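Local coordinates for putative 4-amino-4-deoxychorismate lyase (Thermus thermophilus, PDB 2ZGI) that probably works as a pyridoxal-phosphate-dependent lyase of the class-IV aminotransferase family, acting on 4-amino-4-deoxychorismate, at the interface of chains A and B. Sequence-based numbering; all coordinates share one arbitrary frame. Chains: chain A/B, Putative 4-amino-4-deoxychorismate lyase.

Contact 1: the interface of chains A and B. Residues chain A 117-120, 132, 153; chain B 117-120, 132, 153.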
# COMPACT_ATOMS: atom_id res chain seq x y z
N ARG A 117 9.35 10.64 -6.05
CA ARG A 117 8.24 9.70 -6.06
C ARG A 117 6.97 10.39 -6.56
O ARG A 117 6.76 11.60 -6.33
CB ARG A 117 8.00 9.16 -4.64
CG ARG A 117 8.86 7.96 -4.27
CD ARG A 117 10.36 8.31 -4.23
NE ARG A 117 10.67 9.31 -3.19
CZ ARG A 117 10.89 9.02 -1.91
NH1 ARG A 117 10.77 7.75 -1.47
NH2 ARG A 117 11.16 9.97 -1.06
N VAL A 118 6.14 9.64 -7.28
CA VAL A 118 4.71 9.98 -7.46
C VAL A 118 3.90 9.99 -6.14
O VAL A 118 4.31 9.41 -5.13
CB VAL A 118 4.05 9.07 -8.54
CG1 VAL A 118 4.89 9.12 -9.83
CG2 VAL A 118 3.93 7.62 -8.03
N HIS A 119 2.74 10.63 -6.15
CA HIS A 119 1.91 10.62 -4.95
C HIS A 119 1.11 9.32 -4.86
O HIS A 119 0.49 8.91 -5.82
CB HIS A 119 0.99 11.84 -4.84
CG HIS A 119 0.36 11.96 -3.49
ND1 HIS A 119 -0.76 11.24 -3.14
CD2 HIS A 119 0.75 12.63 -2.37
CE1 HIS A 119 -1.07 11.50 -1.88
NE2 HIS A 119 -0.16 12.33 -1.39
N PRO A 120 1.14 8.66 -3.71
CA PRO A 120 0.49 7.35 -3.70
C PRO A 120 -1.02 7.45 -3.99
O PRO A 120 -1.61 6.50 -4.52
CB PRO A 120 0.75 6.81 -2.30
CG PRO A 120 1.59 7.79 -1.59
CD PRO A 120 1.72 9.03 -2.41
N PRO A 132 6.11 17.22 -7.99
CA PRO A 132 7.05 16.12 -8.07
C PRO A 132 7.53 15.90 -9.52
O PRO A 132 8.72 15.57 -9.74
CB PRO A 132 6.23 14.92 -7.55
CG PRO A 132 5.25 15.54 -6.60
CD PRO A 132 4.82 16.79 -7.37
N ALA A 153 6.31 4.23 -4.11
CA ALA A 153 6.81 3.98 -2.76
C ALA A 153 7.61 2.68 -2.60
O ALA A 153 8.27 2.48 -1.57
CB ALA A 153 5.66 4.01 -1.77
N ARG B 117 -2.21 9.96 2.09
CA ARG B 117 -0.78 10.05 2.38
C ARG B 117 -0.24 11.45 2.04
O ARG B 117 -0.73 12.11 1.11
CB ARG B 117 0.01 9.02 1.54
CG ARG B 117 0.12 7.62 2.17
CD ARG B 117 -1.21 6.92 2.32
NE ARG B 117 -1.86 6.70 1.04
CZ ARG B 117 -1.66 5.64 0.24
NH1 ARG B 117 -0.78 4.72 0.57
NH2 ARG B 117 -2.30 5.55 -0.92
N VAL B 118 0.77 11.89 2.81
CA VAL B 118 1.67 12.98 2.39
C VAL B 118 2.54 12.53 1.19
O VAL B 118 2.65 11.31 0.87
CB VAL B 118 2.54 13.48 3.56
CG1 VAL B 118 1.65 13.94 4.70
CG2 VAL B 118 3.51 12.37 4.07
N HIS B 119 3.08 13.51 0.46
CA HIS B 119 4.06 13.19 -0.54
C HIS B 119 5.43 12.89 0.07
O HIS B 119 5.91 13.61 0.96
CB HIS B 119 4.18 14.26 -1.61
CG HIS B 119 5.02 13.80 -2.77
ND1 HIS B 119 6.39 13.74 -2.71
CD2 HIS B 119 4.67 13.29 -3.97
CE1 HIS B 119 6.86 13.27 -3.84
NE2 HIS B 119 5.83 12.99 -4.63
N PRO B 120 6.07 11.81 -0.40
CA PRO B 120 7.31 11.37 0.20
C PRO B 120 8.37 12.47 0.17
O PRO B 120 9.17 12.57 1.09
CB PRO B 120 7.73 10.20 -0.70
CG PRO B 120 6.48 9.68 -1.18
CD PRO B 120 5.62 10.87 -1.44
N PRO B 132 -3.81 16.46 -1.14
CA PRO B 132 -4.04 15.40 -0.14
C PRO B 132 -4.57 15.94 1.21
O PRO B 132 -5.43 15.31 1.82
CB PRO B 132 -2.64 14.79 0.05
CG PRO B 132 -1.93 15.06 -1.29
CD PRO B 132 -2.45 16.43 -1.68
N ALA B 153 4.30 6.64 3.69
CA ALA B 153 4.29 5.46 2.84
C ALA B 153 4.18 4.18 3.65
O ALA B 153 3.61 3.19 3.17
CB ALA B 153 5.56 5.41 1.97
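The imidazole of A:His119 has CD of the next residue, A:Pro120, over one face, 3.3 Å above the plane and toward the rim, while B:Arg117 O meets the ring at its edge. The guanidinium of A:Arg117 is likewise covered near its rim on one face, here by CB of B:Pro120, and the exchange of chains repeats this packing. The site is part of the two-fold symmetric interface between two copies of this class-IV pyridoxal-phosphate enzyme, each 117-120 segment packing on its twin. At A:His119, CG lies anti to the backbone N (chi1 -168°), which swings the ring across the subunit boundary. NE2 then donates to the carbonyl oxygen B:Arg117 O at 2.6 Å, nearly in the ring plane but 47° above the carbonyl plane, so the bond is bent and off the lone pairs. The same nitrogen passes B:Pro132 CG at 3.3 Å, the two side chains sliding past each other in opposite directions. An alanine in place of A:His119 would remove the imidazole and would probably cost the interface both this bond and the packing against B:Pro132. A:Ala153 CB and B:Ala153 CB touch methyl to methyl at 4.0 Å. In the fold, A:Arg117 and B:Arg117 end the short strand 116-117, residues 118 to 120 continue as a loop, A:Pro132 and B:Pro132 lie in the first turn of a helix starting at 131, and A:Ala153 and B:Ala153 follow strand 147-151.

Contact 2: the interface of chains A and B. Residues chain A 65, 68-69, 72-73, 93-94; chain B 1, 3.
The first residue of chain B pairs with strand 89-96 of chain A through two backbone hydrogen bonds, A:Ala94 N to B:Met1 O at 3.0 Å, running nearly along the C=O axis, and B:Met1 N to A:Ala94 O at 3.1 Å, in the carbonyl plane. This reciprocal, antiparallel-type pairing extends a beta-sheet from one subunit of a class-IV pyridoxal-phosphate enzyme into its partner, using the very start of the polypeptide. Both main-chain polar groups of B:Met1 are thereby engaged, and if the terminal amine is protonated, the carbonyl dipole of A:Ala94 would probably stabilise its charge. The rim of the A:Phe73 ring lies beside this amine, with CZ 3.5 Å from B:Met1 N. The selenomethionine side chain starts with CG anti to the backbone N (chi1 157°), runs straight at the next torsion and bends at the last, so that it travels over small and branched groups of the partner. Its CG lies 3.7 Å from A:Leu69 CD2, the two chains crossing obliquely. Further out, the selenium reaches the A:Ala72 methyl, with SE to CB at 3.8 Å. One turn before A:Leu69 in helix 59-69, A:Asp65 meets B:Leu3, whose CD1 branch lies against the backbone, 3.8 Å from A:Asp65 O, the two side chains sliding past each other in opposite directions. The A:Leu69 CD2 methyl also approaches B:Leu3 CG, so it touches the side chains of both B:Met1 and B:Leu3.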
# COMPACT_ATOMS: atom_id res chain seq x y z
N ASP A 65 -15.17 26.08 -26.43
CA ASP A 65 -13.87 26.72 -26.20
C ASP A 65 -12.92 26.46 -27.38
O ASP A 65 -12.19 27.36 -27.83
CB ASP A 65 -13.22 26.20 -24.91
CG ASP A 65 -13.92 26.68 -23.66
OD1 ASP A 65 -14.87 27.51 -23.76
OD2 ASP A 65 -13.54 26.23 -22.56
N ALA A 68 -13.09 28.68 -30.58
CA ALA A 68 -12.29 29.90 -30.50
C ALA A 68 -10.79 29.61 -30.54
O ALA A 68 -10.05 30.19 -31.36
CB ALA A 68 -12.65 30.69 -29.26
N LEU A 69 -10.33 28.70 -29.67
CA LEU A 69 -8.90 28.35 -29.61
C LEU A 69 -8.27 27.91 -30.93
O LEU A 69 -7.15 28.30 -31.25
CB LEU A 69 -8.64 27.28 -28.53
CG LEU A 69 -9.03 27.65 -27.10
CD1 LEU A 69 -8.88 26.42 -26.21
CD2 LEU A 69 -8.20 28.82 -26.56
N ALA A 72 -6.78 30.63 -32.99
CA ALA A 72 -6.05 31.64 -32.24
C ALA A 72 -4.67 31.96 -32.82
O ALA A 72 -4.14 33.05 -32.59
CB ALA A 72 -5.95 31.25 -30.75
N PHE A 73 -4.10 31.01 -33.55
CA PHE A 73 -2.77 31.19 -34.14
C PHE A 73 -2.69 30.70 -35.59
O PHE A 73 -2.04 29.70 -35.88
CB PHE A 73 -1.68 30.55 -33.27
CG PHE A 73 -1.70 31.03 -31.86
CD1 PHE A 73 -2.48 30.39 -30.90
CD2 PHE A 73 -1.00 32.17 -31.50
CE1 PHE A 73 -2.53 30.86 -29.59
CE2 PHE A 73 -1.04 32.65 -30.19
CZ PHE A 73 -1.81 31.99 -29.24
N GLU A 93 -6.89 26.80 -23.04
CA GLU A 93 -5.90 27.64 -23.67
C GLU A 93 -5.21 26.96 -24.83
O GLU A 93 -5.26 25.71 -24.99
CB GLU A 93 -4.84 28.10 -22.67
CG GLU A 93 -3.85 27.04 -22.21
CD GLU A 93 -2.85 27.62 -21.22
OE1 GLU A 93 -3.27 28.16 -20.18
OE2 GLU A 93 -1.65 27.55 -21.50
N ALA A 94 -4.56 27.79 -25.64
CA ALA A 94 -3.84 27.35 -26.83
C ALA A 94 -2.57 28.20 -26.98
O ALA A 94 -2.57 29.39 -26.62
CB ALA A 94 -4.73 27.51 -28.04
N MSE B 1 -3.54 32.26 -26.16
CA MSE B 1 -4.92 32.67 -25.79
C MSE B 1 -5.46 31.78 -24.68
O MSE B 1 -5.35 30.55 -24.77
CB MSE B 1 -5.83 32.59 -27.02
CG MSE B 1 -7.33 32.44 -26.69
SE MSE B 1 -8.53 32.42 -28.25
CE MSE B 1 -9.49 34.13 -27.93
N LEU B 3 -8.96 31.09 -22.10
CA LEU B 3 -10.37 31.34 -21.78
C LEU B 3 -10.73 30.79 -20.42
O LEU B 3 -10.48 29.61 -20.12
CB LEU B 3 -11.26 30.69 -22.83
CG LEU B 3 -10.95 30.90 -24.32
CD1 LEU B 3 -11.93 30.07 -25.18
CD2 LEU B 3 -11.02 32.37 -24.67

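Contact 3: the interface of chains A and B. Residues chain A 1-6, 9, 19; chain B 13, 65, 89-93.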
# COMPACT_ATOMS: atom_id res chain seq x y z
N MSE A 1 -7.23 42.16 2.52
CA MSE A 1 -6.30 42.75 1.51
C MSE A 1 -5.26 41.74 1.03
O MSE A 1 -4.73 40.98 1.81
CB MSE A 1 -5.58 43.98 2.06
CG MSE A 1 -4.63 44.64 1.08
SE MSE A 1 -3.61 46.11 1.89
CE MSE A 1 -4.98 47.51 1.68
N ARG A 2 -4.96 41.79 -0.26
CA ARG A 2 -4.06 40.83 -0.90
C ARG A 2 -3.15 41.57 -1.88
O ARG A 2 -3.65 42.26 -2.78
CB ARG A 2 -4.92 39.78 -1.61
CG ARG A 2 -4.26 38.78 -2.55
CD ARG A 2 -5.38 37.81 -3.00
NE ARG A 2 -5.31 37.34 -4.39
CZ ARG A 2 -6.37 36.91 -5.11
NH1 ARG A 2 -7.59 36.90 -4.60
NH2 ARG A 2 -6.21 36.49 -6.36
N LEU A 3 -1.84 41.43 -1.70
CA LEU A 3 -0.83 42.08 -2.56
C LEU A 3 -0.00 41.11 -3.39
O LEU A 3 0.55 40.14 -2.86
CB LEU A 3 0.14 42.91 -1.70
CG LEU A 3 -0.46 43.90 -0.70
CD1 LEU A 3 0.62 44.38 0.27
CD2 LEU A 3 -1.08 45.06 -1.46
N LEU A 4 0.13 41.42 -4.68
CA LEU A 4 1.05 40.71 -5.58
C LEU A 4 2.25 41.60 -5.94
O LEU A 4 2.08 42.64 -6.58
CB LEU A 4 0.32 40.31 -6.85
CG LEU A 4 1.13 39.65 -7.96
CD1 LEU A 4 1.90 38.41 -7.45
CD2 LEU A 4 0.22 39.27 -9.12
N ASN A 5 3.45 41.16 -5.57
CA ASN A 5 4.67 41.95 -5.74
C ASN A 5 4.50 43.43 -5.36
O ASN A 5 4.97 44.31 -6.06
CB ASN A 5 5.19 41.80 -7.18
CG ASN A 5 5.38 40.36 -7.56
OD1 ASN A 5 5.75 39.54 -6.71
ND2 ASN A 5 5.13 40.02 -8.84
N GLY A 6 3.80 43.67 -4.25
CA GLY A 6 3.64 45.01 -3.69
C GLY A 6 2.35 45.69 -4.07
O GLY A 6 1.99 46.70 -3.47
N LEU A 9 -4.12 43.04 -5.40
CA LEU A 9 -4.55 42.07 -6.41
C LEU A 9 -5.96 41.56 -6.13
O LEU A 9 -6.25 41.06 -5.03
CB LEU A 9 -3.58 40.89 -6.49
CG LEU A 9 -4.01 39.68 -7.34
CD1 LEU A 9 -4.06 40.04 -8.83
CD2 LEU A 9 -3.10 38.49 -7.11
N TYR A 19 -3.85 28.25 -4.94
CA TYR A 19 -2.95 27.99 -3.80
C TYR A 19 -2.69 26.52 -3.47
O TYR A 19 -1.70 26.21 -2.77
CB TYR A 19 -3.45 28.65 -2.52
CG TYR A 19 -3.56 30.16 -2.53
CD1 TYR A 19 -3.02 30.93 -3.57
CD2 TYR A 19 -4.19 30.82 -1.49
CE1 TYR A 19 -3.13 32.33 -3.57
CE2 TYR A 19 -4.32 32.22 -1.48
CZ TYR A 19 -3.77 32.96 -2.53
OH TYR A 19 -3.88 34.35 -2.52
N LEU B 13 -1.09 35.79 -12.68
CA LEU B 13 0.02 35.10 -12.02
C LEU B 13 0.65 34.16 -13.02
O LEU B 13 -0.02 33.76 -13.97
CB LEU B 13 -0.51 34.30 -10.84
CG LEU B 13 -1.06 35.12 -9.68
CD1 LEU B 13 -2.14 34.35 -8.90
CD2 LEU B 13 0.07 35.51 -8.78
N ASP B 65 5.41 44.60 2.62
CA ASP B 65 4.03 44.10 2.50
C ASP B 65 3.33 44.10 3.84
O ASP B 65 2.16 44.51 3.94
CB ASP B 65 4.03 42.68 1.94
CG ASP B 65 4.42 42.62 0.49
OD1 ASP B 65 4.50 43.71 -0.15
OD2 ASP B 65 4.63 41.50 -0.02
N VAL B 89 6.52 35.60 -7.99
CA VAL B 89 5.34 35.81 -7.18
C VAL B 89 5.74 36.00 -5.75
O VAL B 89 6.41 35.14 -5.16
CB VAL B 89 4.36 34.59 -7.20
CG1 VAL B 89 3.26 34.77 -6.12
CG2 VAL B 89 3.74 34.42 -8.58
N ARG B 90 5.35 37.16 -5.24
CA ARG B 90 5.39 37.45 -3.83
C ARG B 90 3.96 37.83 -3.46
O ARG B 90 3.46 38.88 -3.86
CB ARG B 90 6.36 38.61 -3.56
CG ARG B 90 6.66 38.84 -2.10
CD ARG B 90 7.75 39.88 -1.97
NE ARG B 90 7.42 41.09 -2.71
CZ ARG B 90 6.89 42.16 -2.15
NH1 ARG B 90 6.67 42.16 -0.85
NH2 ARG B 90 6.59 43.24 -2.86
N LEU B 91 3.31 36.95 -2.72
CA LEU B 91 1.95 37.20 -2.37
C LEU B 91 1.88 37.37 -0.86
O LEU B 91 2.47 36.58 -0.12
CB LEU B 91 1.10 36.05 -2.91
CG LEU B 91 -0.33 36.14 -3.45
CD1 LEU B 91 -0.63 37.33 -4.35
CD2 LEU B 91 -0.62 34.82 -4.20
N SER B 92 1.24 38.44 -0.42
CA SER B 92 1.07 38.75 1.00
C SER B 92 -0.35 39.21 1.19
O SER B 92 -0.86 40.07 0.43
CB SER B 92 2.07 39.82 1.46
OG SER B 92 3.40 39.42 1.16
N GLU B 93 -1.03 38.61 2.16
CA GLU B 93 -2.44 38.91 2.40
C GLU B 93 -2.83 38.82 3.86
O GLU B 93 -2.16 38.14 4.65
CB GLU B 93 -3.32 37.97 1.59
CG GLU B 93 -2.92 36.54 1.71
CD GLU B 93 -3.63 35.69 0.69
OE1 GLU B 93 -2.94 35.21 -0.24
OE2 GLU B 93 -4.89 35.57 0.82
O HOH W 1 3.20 41.42 -2.47
O HOH W 2 -6.76 35.25 -1.25
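With CG anti to its carbonyl carbon (chi1 -61°), A:Tyr19 points its phenol toward the partner, while B:Glu93 takes the crowded position between backbone N and carbonyl carbon (chi1 48°) and then extends, so the two side chains meet tip to tip. A:Tyr19 OH donates to B:Glu93 OE1 at 2.6 Å on the syn lone pair, the ring and carboxylate planes being turned 69° apart. A water bonded to B:Glu93 OE2 also lies by the phenol. These groups flank an intersubunit antiparallel beta-ladder, in which strand 2-4 of one copy of this class-IV pyridoxal-phosphate enzyme pairs with strand 89-96 of the other. The exchange is reciprocal: A:Leu3 N gives to B:Ser92 O at 2.7 Å, almost straight, and B:Ser92 N returns to A:Leu3 O at 3.0 Å. Where the strand ends, the side chain of A:Asn5 takes over the role of a backbone carbonyl, its amide oxygen OD1 accepting from B:Arg90 N at 2.8 Å in the carbonyl plane. A:Asn5 N in turn donates to B:Arg90 O at 2.8 Å, and that carbonyl also binds a water held by A:Gly6 N and B:Asp65 OD2. B:Ser92 OG donates to the anti lone pair of the same carboxylate oxygen. On the apolar side, B:Leu91 CD2 lies 3.6 Å from A:Tyr19 CE1, its CD1 crosses A:Leu9, and both methyls of A:Leu4 meet B:Leu13 CD2 obliquely.

Contact 1 lies, between C-alpha centres, about 34 Å from contact 2 and 29 Å from contact 3, which are themselves about 28 Å apart. Contacts 2 and 3 use the same pieces in exchanged chains: the N-terminal segment with strand 2-4, facing strand 89-96 and either A:Asp65 of helix 59-69 in contact 2 or B:Asp65 of helix 59-72 in contact 3. They therefore sample overlapping parts of two symmetry-related patches, one at each flank of the dimer. Contact 1 shares no residue with them and straddles the two-fold axis. Such spacing spreads the association over distant regions of each subunit, consistent with a stable pair within the deposited four-chain assembly.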